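Long-range contacts in putative sugar ABC transporter (Yersinia enterocolitica subsp. enterocolitica 8081, PDB 5ULB), which probably serves as the periplasmic binding component of an ABC transporter, capturing methylthioribose-like sugars, here the 5-seleno analogue in both anomers: residues I25-S30 with Q83-Y88; D77-S82 with N99-S104; D107-G112 with G152-E157; T118-D123 with Y286-A291. All blocks are in the same frame, centred on the assembly; numbering follows the deposited sequence.

Interaction 1: residues I25-S30 with Q83-Y88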
loop_
_atom_site.group_PDB
_atom_site.type_symbol
_atom_site.label_atom_id
_atom_site.label_comp_id
_atom_site.label_asym_id
_atom_site.label_seq_id
_atom_site.Cartn_x
_atom_site.Cartn_y
_atom_site.Cartn_z
ATOM N N ILE A 25 -10.413 -2.032 -8.796
ATOM C CA ILE A 25 -9.749 -3.254 -9.264
ATOM C C ILE A 25 -8.316 -3.141 -8.771
ATOM O O ILE A 25 -7.576 -2.225 -9.168
ATOM C CB ILE A 25 -9.858 -3.442 -10.765
ATOM C CG1 ILE A 25 -11.283 -3.348 -11.297
ATOM C CG2 ILE A 25 -9.274 -4.844 -11.073
ATOM C CD1 ILE A 25 -11.738 -2.000 -11.717
ATOM N N ARG A 26 -7.902 -4.133 -7.987
ATOM C CA ARG A 26 -6.571 -4.160 -7.381
ATOM C C ARG A 26 -5.889 -5.459 -7.824
ATOM O O ARG A 26 -6.446 -6.568 -7.711
ATOM C CB ARG A 26 -6.581 -3.949 -5.895
ATOM C CG ARG A 26 -5.248 -4.060 -5.183
ATOM C CD ARG A 26 -5.271 -3.302 -3.875
ATOM N NE ARG A 26 -4.136 -3.642 -3.062
ATOM C CZ ARG A 26 -3.403 -2.778 -2.335
ATOM N NH1 ARG A 26 -3.388 -1.455 -2.583
ATOM N NH2 ARG A 26 -2.507 -3.275 -1.532
ATOM N N ASN A 27 -4.617 -5.356 -8.283
ATOM C CA ASN A 27 -3.885 -6.462 -8.848
ATOM C C ASN A 27 -3.119 -7.309 -7.848
ATOM O O ASN A 27 -1.942 -7.605 -8.075
ATOM C CB ASN A 27 -2.956 -5.924 -9.940
ATOM C CG ASN A 27 -2.435 -6.949 -10.885
ATOM O OD1 ASN A 27 -3.047 -7.999 -11.134
ATOM N ND2 ASN A 27 -1.316 -6.602 -11.557
ATOM N N LEU A 28 -3.770 -7.633 -6.714
ATOM C CA LEU A 28 -3.197 -8.414 -5.665
ATOM C C LEU A 28 -4.249 -9.353 -5.118
ATOM O O LEU A 28 -5.409 -9.333 -5.583
ATOM C CB LEU A 28 -2.558 -7.534 -4.552
ATOM C CG LEU A 28 -1.361 -6.674 -4.975
ATOM C CD1 LEU A 28 -0.991 -5.782 -3.830
ATOM C CD2 LEU A 28 -0.188 -7.574 -5.304
ATOM N N GLY A 29 -3.869 -10.184 -4.161
ATOM C CA GLY A 29 -4.786 -10.971 -3.368
ATOM C C GLY A 29 -5.158 -10.304 -2.071
ATOM O O GLY A 29 -5.059 -9.081 -1.928
ATOM N N SER A 30 -5.595 -11.091 -1.089
ATOM C CA SER A 30 -6.123 -10.572 0.160
ATOM C C SER A 30 -5.098 -10.445 1.267
ATOM O O SER A 30 -5.386 -10.791 2.423
ATOM C CB SER A 30 -7.364 -11.368 0.560
ATOM O OG SER A 30 -7.032 -12.750 0.679
ATOM N N GLN A 83 -2.040 -1.212 -8.419
ATOM C CA GLN A 83 -1.048 -2.152 -8.840
ATOM C C GLN A 83 -1.205 -2.659 -10.266
ATOM O O GLN A 83 -0.720 -3.731 -10.634
ATOM C CB GLN A 83 -0.843 -3.345 -7.867
ATOM C CG GLN A 83 -0.166 -2.963 -6.490
ATOM C CD GLN A 83 -1.064 -2.414 -5.512
ATOM O OE1 GLN A 83 -2.268 -2.668 -5.581
ATOM N NE2 GLN A 83 -0.561 -1.619 -4.578
ATOM N N GLY A 84 -1.794 -1.825 -11.136
ATOM C CA GLY A 84 -1.791 -2.149 -12.591
ATOM C C GLY A 84 -0.393 -2.095 -13.143
ATOM O O GLY A 84 0.371 -1.174 -12.823
ATOM N N ARG A 85 -0.037 -3.086 -13.952
ATOM C CA ARG A 85 1.326 -3.224 -14.443
ATOM C C ARG A 85 1.452 -2.806 -15.906
ATOM O O ARG A 85 0.471 -2.697 -16.666
ATOM C CB ARG A 85 1.839 -4.663 -14.223
ATOM C CG ARG A 85 1.952 -5.030 -12.789
ATOM C CD ARG A 85 2.478 -6.470 -12.539
ATOM N NE ARG A 85 3.601 -6.757 -13.361
ATOM C CZ ARG A 85 4.242 -7.834 -13.259
ATOM N NH1 ARG A 85 5.304 -8.032 -14.061
ATOM N NH2 ARG A 85 3.741 -8.721 -12.413
ATOM N N ASP A 86 2.698 -2.646 -16.289
ATOM C CA ASP A 86 3.025 -2.656 -17.710
ATOM C C ASP A 86 2.873 -4.073 -18.247
ATOM O O ASP A 86 3.050 -5.033 -17.525
ATOM C CB ASP A 86 4.540 -2.242 -17.861
ATOM C CG ASP A 86 4.760 -0.697 -17.858
ATOM O OD1 ASP A 86 3.963 0.015 -18.524
ATOM O OD2 ASP A 86 5.769 -0.313 -17.245
ATOM N N PRO A 87 2.542 -4.211 -19.509
ATOM C CA PRO A 87 2.476 -3.158 -20.563
ATOM C C PRO A 87 1.111 -2.576 -20.744
ATOM O O PRO A 87 0.953 -1.597 -21.514
ATOM C CB PRO A 87 2.787 -3.962 -21.842
ATOM C CG PRO A 87 2.235 -5.292 -21.576
ATOM C CD PRO A 87 2.543 -5.579 -20.096
ATOM N N TYR A 88 0.120 -3.141 -20.071
ATOM C CA TYR A 88 -1.280 -2.867 -20.484
ATOM C C TYR A 88 -1.970 -1.627 -19.822
ATOM O O TYR A 88 -3.042 -1.199 -20.308
ATOM C CB TYR A 88 -2.136 -4.150 -20.241
ATOM C CG TYR A 88 -2.012 -4.573 -18.775
ATOM C CD1 TYR A 88 -2.750 -3.951 -17.819
ATOM C CD2 TYR A 88 -1.074 -5.594 -18.378
ATOM C CE1 TYR A 88 -2.659 -4.305 -16.478
ATOM C CE2 TYR A 88 -0.931 -5.919 -17.051
ATOM C CZ TYR A 88 -1.748 -5.269 -16.062
ATOM O OH TYR A 88 -1.563 -5.566 -14.750
#

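Interaction 2: residues D77-S82 with N99-S104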
loop_
_atom_site.group_PDB
_atom_site.type_symbol
_atom_site.label_atom_id
_atom_site.label_comp_id
_atom_site.label_asym_id
_atom_site.label_seq_id
_atom_site.Cartn_x
_atom_site.Cartn_y
_atom_site.Cartn_z
ATOM N N ASP A 77 -19.488 4.941 -12.933
ATOM C CA ASP A 77 -19.215 6.373 -12.957
ATOM C C ASP A 77 -17.735 6.677 -12.687
ATOM O O ASP A 77 -17.226 7.680 -13.225
ATOM C CB ASP A 77 -20.049 7.012 -11.879
ATOM C CG ASP A 77 -21.534 6.900 -12.190
ATOM O OD1 ASP A 77 -22.031 7.458 -13.196
ATOM O OD2 ASP A 77 -22.187 6.096 -11.466
ATOM N N GLY A 78 -17.074 5.831 -11.936
ATOM C CA GLY A 78 -15.665 5.991 -11.704
ATOM C C GLY A 78 -14.992 4.704 -11.482
ATOM O O GLY A 78 -15.668 3.675 -11.110
ATOM N N ILE A 79 -13.681 4.646 -11.706
ATOM C CA ILE A 79 -12.843 3.478 -11.537
ATOM C C ILE A 79 -11.598 3.865 -10.769
ATOM O O ILE A 79 -11.016 4.928 -11.047
ATOM C CB ILE A 79 -12.509 2.831 -12.881
ATOM C CG1 ILE A 79 -13.738 2.182 -13.533
ATOM C CG2 ILE A 79 -11.377 1.790 -12.741
ATOM C CD1 ILE A 79 -13.600 1.652 -14.919
ATOM N N ILE A 80 -11.212 3.037 -9.847
ATOM C CA ILE A 80 -9.907 3.115 -9.167
ATOM C C ILE A 80 -9.141 1.886 -9.500
ATOM O O ILE A 80 -9.639 0.775 -9.289
ATOM C CB ILE A 80 -10.072 3.296 -7.636
ATOM C CG1 ILE A 80 -10.768 4.639 -7.324
ATOM C CG2 ILE A 80 -8.722 3.243 -6.903
ATOM C CD1 ILE A 80 -11.291 4.693 -5.897
ATOM N N LEU A 81 -7.862 2.021 -9.983
ATOM C CA LEU A 81 -6.967 0.909 -10.156
ATOM C C LEU A 81 -5.877 0.924 -9.137
ATOM O O LEU A 81 -5.412 1.995 -8.744
ATOM C CB LEU A 81 -6.339 0.909 -11.534
ATOM C CG LEU A 81 -7.248 0.992 -12.781
ATOM C CD1 LEU A 81 -6.467 0.849 -14.037
ATOM C CD2 LEU A 81 -8.358 -0.062 -12.633
ATOM N N SER A 82 -5.386 -0.270 -8.767
ATOM C CA SER A 82 -4.268 -0.377 -7.851
ATOM C C SER A 82 -3.350 -1.493 -8.321
ATOM O O SER A 82 -3.825 -2.611 -8.604
ATOM C CB SER A 82 -4.814 -0.615 -6.460
ATOM O OG SER A 82 -3.857 -0.625 -5.425
ATOM N N ASN A 99 -14.111 6.675 -22.457
ATOM C CA ASN A 99 -15.499 6.299 -22.130
ATOM C C ASN A 99 -16.115 7.181 -21.096
ATOM O O ASN A 99 -17.267 6.929 -20.749
ATOM C CB ASN A 99 -15.643 4.849 -21.712
ATOM C CG ASN A 99 -15.546 3.840 -22.880
ATOM O OD1 ASN A 99 -16.552 3.474 -23.369
ATOM N ND2 ASN A 99 -14.353 3.459 -23.335
ATOM N N GLY A 100 -15.505 8.304 -20.746
ATOM C CA GLY A 100 -16.115 9.269 -19.866
ATOM C C GLY A 100 -16.224 8.846 -18.435
ATOM O O GLY A 100 -17.071 9.400 -17.722
ATOM N N ILE A 101 -15.344 7.946 -18.014
ATOM C CA ILE A 101 -15.388 7.398 -16.642
ATOM C C ILE A 101 -14.261 8.107 -15.830
ATOM O O ILE A 101 -13.116 8.155 -16.276
ATOM C CB ILE A 101 -15.194 5.897 -16.706
ATOM C CG1 ILE A 101 -16.366 5.210 -17.506
ATOM C CG2 ILE A 101 -15.078 5.271 -15.294
ATOM C CD1 ILE A 101 -16.083 3.732 -17.715
ATOM N N ALA A 102 -14.622 8.647 -14.714
ATOM C CA ALA A 102 -13.620 9.286 -13.826
ATOM C C ALA A 102 -12.653 8.227 -13.293
ATOM O O ALA A 102 -13.073 7.097 -12.956
ATOM C CB ALA A 102 -14.327 9.954 -12.642
ATOM N N VAL A 103 -11.327 8.600 -13.165
ATOM C CA VAL A 103 -10.377 7.585 -12.810
ATOM C C VAL A 103 -9.230 8.156 -11.971
ATOM O O VAL A 103 -8.676 9.226 -12.328
ATOM C CB VAL A 103 -9.871 6.795 -14.030
ATOM C CG1 VAL A 103 -9.383 7.732 -15.147
ATOM C CG2 VAL A 103 -8.872 5.713 -13.684
ATOM N N SER A 104 -8.864 7.415 -10.929
ATOM C CA SER A 104 -7.645 7.649 -10.198
ATOM C C SER A 104 -6.944 6.280 -10.083
ATOM O O SER A 104 -7.620 5.243 -9.958
ATOM C CB SER A 104 -7.919 8.236 -8.813
ATOM O OG SER A 104 -6.772 8.568 -8.102
HETATM O O HOH W 1 -18.279 9.564 -14.855
#

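Interaction 3: residues D107-G112 with G152-E157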
loop_
_atom_site.group_PDB
_atom_site.type_symbol
_atom_site.label_atom_id
_atom_site.label_comp_id
_atom_site.label_asym_id
_atom_site.label_seq_id
_atom_site.Cartn_x
_atom_site.Cartn_y
_atom_site.Cartn_z
ATOM N N ASP A 107 -0.221 3.137 -7.464
ATOM C CA ASP A 107 0.843 2.179 -7.747
ATOM C C ASP A 107 0.665 1.491 -9.083
ATOM O O ASP A 107 0.974 0.282 -9.179
ATOM C CB ASP A 107 0.904 1.128 -6.605
ATOM C CG ASP A 107 1.747 1.572 -5.445
ATOM O OD1 ASP A 107 2.406 2.644 -5.489
ATOM O OD2 ASP A 107 1.771 0.739 -4.444
ATOM N N THR A 108 0.303 2.272 -10.069
ATOM C CA THR A 108 -0.003 1.754 -11.393
ATOM C C THR A 108 0.946 2.331 -12.417
ATOM O O THR A 108 1.312 3.498 -12.344
ATOM C CB THR A 108 -1.507 2.021 -11.724
ATOM O OG1 THR A 108 -2.293 1.245 -10.813
ATOM C CG2 THR A 108 -1.903 1.673 -13.138
ATOM N N ALA A 109 1.379 1.509 -13.362
ATOM C CA ALA A 109 2.311 1.936 -14.375
ATOM C C ALA A 109 1.648 2.682 -15.473
ATOM O O ALA A 109 0.853 2.106 -16.226
ATOM C CB ALA A 109 3.009 0.690 -14.925
ATOM N N ILE A 110 1.947 3.960 -15.588
ATOM C CA ILE A 110 1.363 4.862 -16.552
ATOM C C ILE A 110 2.483 5.608 -17.320
ATOM O O ILE A 110 3.338 6.179 -16.706
ATOM C CB ILE A 110 0.412 5.853 -15.996
ATOM C CG1 ILE A 110 -0.742 5.134 -15.216
ATOM C CG2 ILE A 110 -0.093 6.809 -17.037
ATOM C CD1 ILE A 110 -1.726 4.432 -16.108
ATOM N N GLN A 111 2.474 5.494 -18.642
ATOM C CA GLN A 111 3.420 6.222 -19.463
ATOM C C GLN A 111 2.777 7.495 -20.000
ATOM O O GLN A 111 1.704 7.444 -20.592
ATOM C CB GLN A 111 3.759 5.373 -20.668
ATOM C CG GLN A 111 4.455 4.072 -20.142
ATOM C CD GLN A 111 4.452 2.992 -21.145
ATOM O OE1 GLN A 111 5.121 3.086 -22.193
ATOM N NE2 GLN A 111 3.657 1.968 -20.879
ATOM N N GLY A 112 3.412 8.615 -19.764
ATOM C CA GLY A 112 2.883 9.834 -20.288
ATOM C C GLY A 112 1.853 10.500 -19.451
ATOM O O GLY A 112 1.567 10.088 -18.303
ATOM N N GLY A 152 8.507 -6.133 -10.914
ATOM C CA GLY A 152 7.506 -5.826 -11.886
ATOM C C GLY A 152 6.374 -4.941 -11.508
ATOM O O GLY A 152 5.494 -4.678 -12.412
ATOM N N PHE A 153 6.217 -4.619 -10.251
ATOM C CA PHE A 153 5.237 -3.715 -9.760
ATOM C C PHE A 153 5.864 -2.340 -9.597
ATOM O O PHE A 153 6.992 -2.263 -9.099
ATOM C CB PHE A 153 4.671 -4.189 -8.440
ATOM C CG PHE A 153 3.824 -5.433 -8.538
ATOM C CD1 PHE A 153 4.420 -6.691 -8.493
ATOM C CD2 PHE A 153 2.478 -5.388 -8.607
ATOM C CE1 PHE A 153 3.661 -7.849 -8.612
ATOM C CE2 PHE A 153 1.707 -6.489 -8.712
ATOM C CZ PHE A 153 2.270 -7.699 -8.756
ATOM N N PRO A 154 5.152 -1.253 -9.894
ATOM C CA PRO A 154 5.744 0.089 -9.766
ATOM C C PRO A 154 6.416 0.409 -8.400
ATOM O O PRO A 154 7.603 0.850 -8.404
ATOM C CB PRO A 154 4.647 1.022 -10.159
ATOM C CG PRO A 154 3.843 0.198 -11.129
ATOM C CD PRO A 154 3.865 -1.198 -10.630
ATOM N N PRO A 155 5.773 0.120 -7.295
ATOM C CA PRO A 155 6.439 0.411 -6.030
ATOM C C PRO A 155 7.688 -0.419 -5.853
ATOM O O PRO A 155 8.674 0.058 -5.224
ATOM C CB PRO A 155 5.375 0.052 -5.000
ATOM C CG PRO A 155 4.398 -0.883 -5.711
ATOM C CD PRO A 155 4.375 -0.311 -7.038
HETATM N N MSE A 156 7.649 -1.656 -6.308
HETATM C CA MSE A 156 8.794 -2.548 -6.153
HETATM C C MSE A 156 9.942 -2.025 -6.978
HETATM O O MSE A 156 11.130 -2.091 -6.521
HETATM C CB MSE A 156 8.432 -3.968 -6.520
HETATM C CG MSE A 156 7.464 -4.614 -5.525
HETATM SE SE MSE A 156 8.361 -5.014 -3.912
HETATM C CE MSE A 156 6.819 -5.121 -2.708
ATOM N N GLU A 157 9.738 -1.559 -8.172
ATOM C CA GLU A 157 10.865 -1.097 -8.962
ATOM C C GLU A 157 11.451 0.210 -8.354
ATOM O O GLU A 157 12.687 0.369 -8.335
ATOM C CB GLU A 157 10.485 -1.014 -10.435
ATOM C CG GLU A 157 10.274 -2.461 -11.086
ATOM C CD GLU A 157 11.516 -3.522 -11.122
ATOM O OE1 GLU A 157 11.146 -4.779 -11.405
ATOM O OE2 GLU A 157 12.854 -3.152 -10.867
#

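Interaction 4: residues T118-D123 with Y286-A291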
loop_
_atom_site.group_PDB
_atom_site.type_symbol
_atom_site.label_atom_id
_atom_site.label_comp_id
_atom_site.label_asym_id
_atom_site.label_seq_id
_atom_site.Cartn_x
_atom_site.Cartn_y
_atom_site.Cartn_z
ATOM N N THR A 118 -5.584 11.166 -12.245
ATOM C CA THR A 118 -4.606 11.359 -11.212
ATOM C C THR A 118 -3.859 10.070 -10.959
ATOM O O THR A 118 -4.497 9.029 -10.719
ATOM C CB THR A 118 -5.230 11.870 -9.874
ATOM O OG1 THR A 118 -6.001 13.029 -10.096
ATOM C CG2 THR A 118 -4.192 12.099 -8.797
ATOM N N VAL A 119 -2.502 10.123 -10.883
ATOM C CA VAL A 119 -1.695 9.024 -10.491
ATOM C C VAL A 119 -1.234 9.225 -9.068
ATOM O O VAL A 119 -0.740 10.310 -8.713
ATOM C CB VAL A 119 -0.518 8.767 -11.434
ATOM C CG1 VAL A 119 -0.985 8.511 -12.871
ATOM C CG2 VAL A 119 0.486 9.881 -11.397
ATOM N N THR A 120 -1.413 8.228 -8.217
ATOM C CA THR A 120 -1.034 8.318 -6.859
ATOM C C THR A 120 -0.052 7.237 -6.482
ATOM O O THR A 120 -0.035 6.155 -7.080
ATOM C CB THR A 120 -2.227 8.326 -5.890
ATOM O OG1 THR A 120 -2.809 7.032 -5.720
ATOM C CG2 THR A 120 -3.366 9.316 -6.273
ATOM N N GLN A 121 0.814 7.535 -5.495
ATOM C CA GLN A 121 1.837 6.612 -5.053
ATOM C C GLN A 121 2.332 7.038 -3.700
ATOM O O GLN A 121 2.096 8.163 -3.283
ATOM C CB GLN A 121 2.980 6.511 -6.040
ATOM C CG GLN A 121 3.560 7.856 -6.475
ATOM C CD GLN A 121 2.756 8.654 -7.549
ATOM O OE1 GLN A 121 2.098 8.047 -8.381
ATOM N NE2 GLN A 121 2.674 9.965 -7.407
ATOM N N GLN A 122 3.019 6.145 -3.013
ATOM C CA GLN A 122 3.761 6.521 -1.829
ATOM C C GLN A 122 5.111 7.036 -2.271
ATOM O O GLN A 122 5.506 6.923 -3.406
ATOM C CB GLN A 122 3.895 5.303 -0.865
ATOM C CG GLN A 122 2.536 4.730 -0.414
ATOM C CD GLN A 122 2.562 3.338 0.106
ATOM O OE1 GLN A 122 2.238 3.106 1.325
ATOM N NE2 GLN A 122 2.943 2.420 -0.704
ATOM N N ASP A 123 5.855 7.630 -1.323
ATOM C CA ASP A 123 7.247 8.060 -1.595
ATOM C C ASP A 123 8.125 6.875 -1.385
ATOM O O ASP A 123 8.677 6.651 -0.304
ATOM C CB ASP A 123 7.598 9.230 -0.624
ATOM C CG ASP A 123 8.973 9.790 -0.895
ATOM O OD1 ASP A 123 9.771 9.185 -1.666
ATOM O OD2 ASP A 123 9.246 10.880 -0.341
ATOM N N TYR A 286 -0.198 12.725 -7.130
ATOM C CA TYR A 286 -0.243 12.959 -5.712
ATOM C C TYR A 286 0.571 11.855 -4.986
ATOM O O TYR A 286 0.479 10.662 -5.309
ATOM C CB TYR A 286 -1.709 12.914 -5.161
ATOM C CG TYR A 286 -1.883 13.107 -3.704
ATOM C CD1 TYR A 286 -1.737 14.373 -3.118
ATOM C CD2 TYR A 286 -2.034 12.032 -2.797
ATOM C CE1 TYR A 286 -1.862 14.582 -1.790
ATOM C CE2 TYR A 286 -2.118 12.282 -1.490
ATOM C CZ TYR A 286 -2.085 13.539 -0.974
ATOM O OH TYR A 286 -2.202 13.710 0.366
ATOM N N GLU A 287 1.330 12.293 -3.983
ATOM C CA GLU A 287 2.195 11.389 -3.233
ATOM C C GLU A 287 1.819 11.366 -1.755
ATOM O O GLU A 287 1.700 12.430 -1.116
ATOM C CB GLU A 287 3.659 11.815 -3.376
ATOM C CG GLU A 287 4.640 10.865 -2.845
ATOM C CD GLU A 287 6.087 11.261 -3.159
ATOM O OE1 GLU A 287 6.634 12.093 -2.431
ATOM O OE2 GLU A 287 6.625 10.651 -4.105
ATOM N N PHE A 288 1.678 10.165 -1.155
ATOM C CA PHE A 288 1.407 10.048 0.231
ATOM C C PHE A 288 2.707 10.071 1.033
ATOM O O PHE A 288 3.681 9.533 0.598
ATOM C CB PHE A 288 0.711 8.679 0.518
ATOM C CG PHE A 288 -0.626 8.579 -0.147
ATOM C CD1 PHE A 288 -1.760 9.013 0.482
ATOM C CD2 PHE A 288 -0.781 8.015 -1.382
ATOM C CE1 PHE A 288 -3.017 8.949 -0.145
ATOM C CE2 PHE A 288 -2.045 7.914 -2.052
ATOM C CZ PHE A 288 -3.152 8.426 -1.417
ATOM N N ARG A 289 2.638 10.577 2.234
ATOM C CA ARG A 289 3.812 10.622 3.170
ATOM C C ARG A 289 3.710 9.553 4.232
ATOM O O ARG A 289 2.620 9.372 4.853
ATOM C CB ARG A 289 3.875 12.044 3.849
ATOM C CG ARG A 289 4.180 13.131 2.861
ATOM C CD ARG A 289 4.649 14.445 3.471
ATOM N NE ARG A 289 4.327 15.464 2.443
ATOM C CZ ARG A 289 3.198 16.105 2.473
ATOM N NH1 ARG A 289 2.444 15.844 3.507
ATOM N NH2 ARG A 289 2.870 16.979 1.576
ATOM N N ALA A 290 4.844 8.977 4.557
ATOM C CA ALA A 290 4.848 7.853 5.555
ATOM C C ALA A 290 5.405 8.291 6.857
ATOM O O ALA A 290 6.019 9.389 6.989
ATOM C CB ALA A 290 5.658 6.714 5.088
ATOM N N ALA A 291 5.179 7.497 7.889
ATOM C CA ALA A 291 5.737 7.620 9.188
ATOM C C ALA A 291 6.586 6.401 9.490
ATOM O O ALA A 291 6.301 5.301 9.025
ATOM C CB ALA A 291 4.635 7.752 10.259
HETATM O O HOH W 2 5.280 7.638 1.369
#

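Interaction 1: residues I25-S30 with Q83-Y88
Gln83 and Asn27 carry this contact. The amide of Asn27 gives its ND2 hydrogen to the main-chain O of Gln83 at 3.1 Å, an N-H···O angle of 155°; the acceptor lies in the Asn27 amide plane, while the donor stands above the plane of the carbonyl. With CG anti to the backbone N (chi1 -163°), Asn27 brings its amide up to this carbonyl, and its CB packs against Gln83 CB at 3.9 Å. The Gln83 chain bends at chi2 (81°), so that its amide runs alongside the extended Arg26. Gln83 OE1 stands over one face of the Arg26 guanidinium, 3.3 Å from NE; the angle is poor, so no hydrogen bond forms. Leu28 crosses the Gln83 chain at about a right angle, its CD1 3.8 Å from Gln83 CD. Strands 21-26 and 78-82 give way to loops here at their C-terminal ends, the usual ligand site of a Rossmann-like periplasmic binding domain; Leu28 and Gln83 line the sugar pocket, and Gln83 NE2 bonds weakly to ligand O4. Further out, Asn33, Thr34 and Ser82 fix the guanidinium. Asparagine suits a strand end because its short side chain both donates and accepts: the Ser57 hydroxyl donates to Asn27 OD1, and Asp61 OD1 accepts from ND2. The Tyr88 hydroxyl, also bonded to Asp61, receives the Arg85 N-H at 3.0 Å and so folds the 83-88 loop back on itself.

Interaction 2: residues D77-S82 with N99-S104
A water bridges the two segments where the strands begin, donating to Asp77 O at 2.7 Å and to Gly100 O at 3.1 Å. Asp77 O also accepts from Ala102 N, on a lone pair in the carbonyl plane, so two donors grip one oxygen. From there strands 78-82 and 102-104 run parallel, and Ile79 N to Ala102 O is the shortest of their bonds, 2.8 Å and nearly along the C=O axis. Ser104 N to Ile79 O and Leu81 N to Ser104 O follow. Gly100, with positive phi (71°), closes the preceding helix as the C-prime residue of a Schellman motif and turns the chain into its strand. Ile101 then lays CG2, anti to its backbone N, against Gly78 CA at 3.7 Å and obliquely across Ile79 CG1 at 3.8 Å. This is a right-handed beta-alpha-beta crossover through helix 89-98. That helix covers Val103, and helix 61-73 covers Ile79; helix 262-278 lies over Ile80, Ala102 and Ser104, where Asn269 binds the Ser104 hydroxyl. Branched aliphatic residues suit a strand between two helical layers. Because the paired backbone groups satisfy one another within the sheet, the isoleucines and Val103 can be buried against the helices.

Interaction 3: residues D107-G112 with G152-E157
The carboxylate of Asp107 is the flat group of this contact, and the puckered ring of Pro155 lies against it. CG and CD of Pro155 stand over one face in carbon contact, with Asp107 OD2 3.3 Å from Pro155 CG and the carboxylate carbon CG of Asp107 3.6 Å from Pro155 CD. The neighbouring ring of Pro154 turns its CG to the backbone, 3.5 Å from Asp107 O and 3.6 Å from Ala109 N, while the Ala109 methyl CB is 3.9 Å from Pro154 CG. No hydrogen bond joins the segments, and proline suits such a place because it offers a rigid carbon surface and has no backbone N-H. It also fits the first turn of helix 154-169, where the early N-H groups have no carbonyl of the helix to bind. Phe153 is the N-cap, its carbonyl accepting from Glu157 N, and in one of its two conformers Glu157 folds back so that OE1 takes Gly152 N at 3.0 Å on its anti lone pair. The small methyl of Ala109 allows the loop to lie close to Pro154. Asp107 OD1 forms a salt bridge with Arg158 of the same helix, and OD2 takes a weak hydrogen bond from Gln83, which would be expected to favour the ionised carboxylate. Asp107 and Pro155 line the sugar pocket, with Met156 further along the helix, consistent with two lobes meeting around the ligand, as in type I periplasmic binding proteins.

Interaction 4: residues T118-D123 with Y286-A291
Tyr286, Phe288 and Glu287 have the most surface buried here. Their strand, 285-294, comes from far along the chain to pair in parallel with strand 118-122 in the central sheet. The backbone of Tyr286 works in both directions: its N binds Val119 O at 2.9 Å, and its O accepts Gln121 N. Its CB packs 4.1 Å from Thr120 CG2, while the ring, with CG anti to the backbone N (chi1 178°), leads away to Asp322 and an edge-to-face partner, Phe323. Phe288 N bonds to Gln121 O at 3.0 Å. Thr120 OG1 lies in the plane of the Phe288 ring at its edge, 3.8 Å from CE2, and is itself bonded to Val105 and Asn269. Helix 262-278 lies over both, so an aromatic ring suits this buried face. On the other, exposed face, where charge is tolerated, the Glu287 carboxylate stacks nearly parallel on that of Asp123, OE1 to OD2 3.6 Å. A water takes the Asp123 N-H and donates to Phe288 O, reinforcing a weak direct bond. Asp123 OD1 caps Ser126 N, and Gln122 binds the sugar's O2. Two like charges so close should repel and perhaps raise a carboxylate's pKa, a cost the helix N-terminus at Asp123 would partly offset.

In the fold
Interactions 2 and 4 are parallel strand pairings in one continuous sheet, held chiefly by backbone bonds; strands 102-106 and 118-122 are neighbours, and Ser104 touches Thr120 between them. Interaction 2 is buried among helices, whereas interaction 4 is partly buried and brings paired carboxylates near the surface. Interaction 1 lies where strand 21-26 gives way to loop, and interaction 3 sets a loop against the first turn of helix 154-169; interaction 1 is buried and polar, interaction 3 partly buried and without a cross-segment hydrogen bond. They meet where Gly84 O lies 2.9 Å from Ala109 N. Interaction 1 joins interaction 2 through Asn27 and Ser82, while interactions 1, 3 and 4 each contribute residues to the sugar pocket.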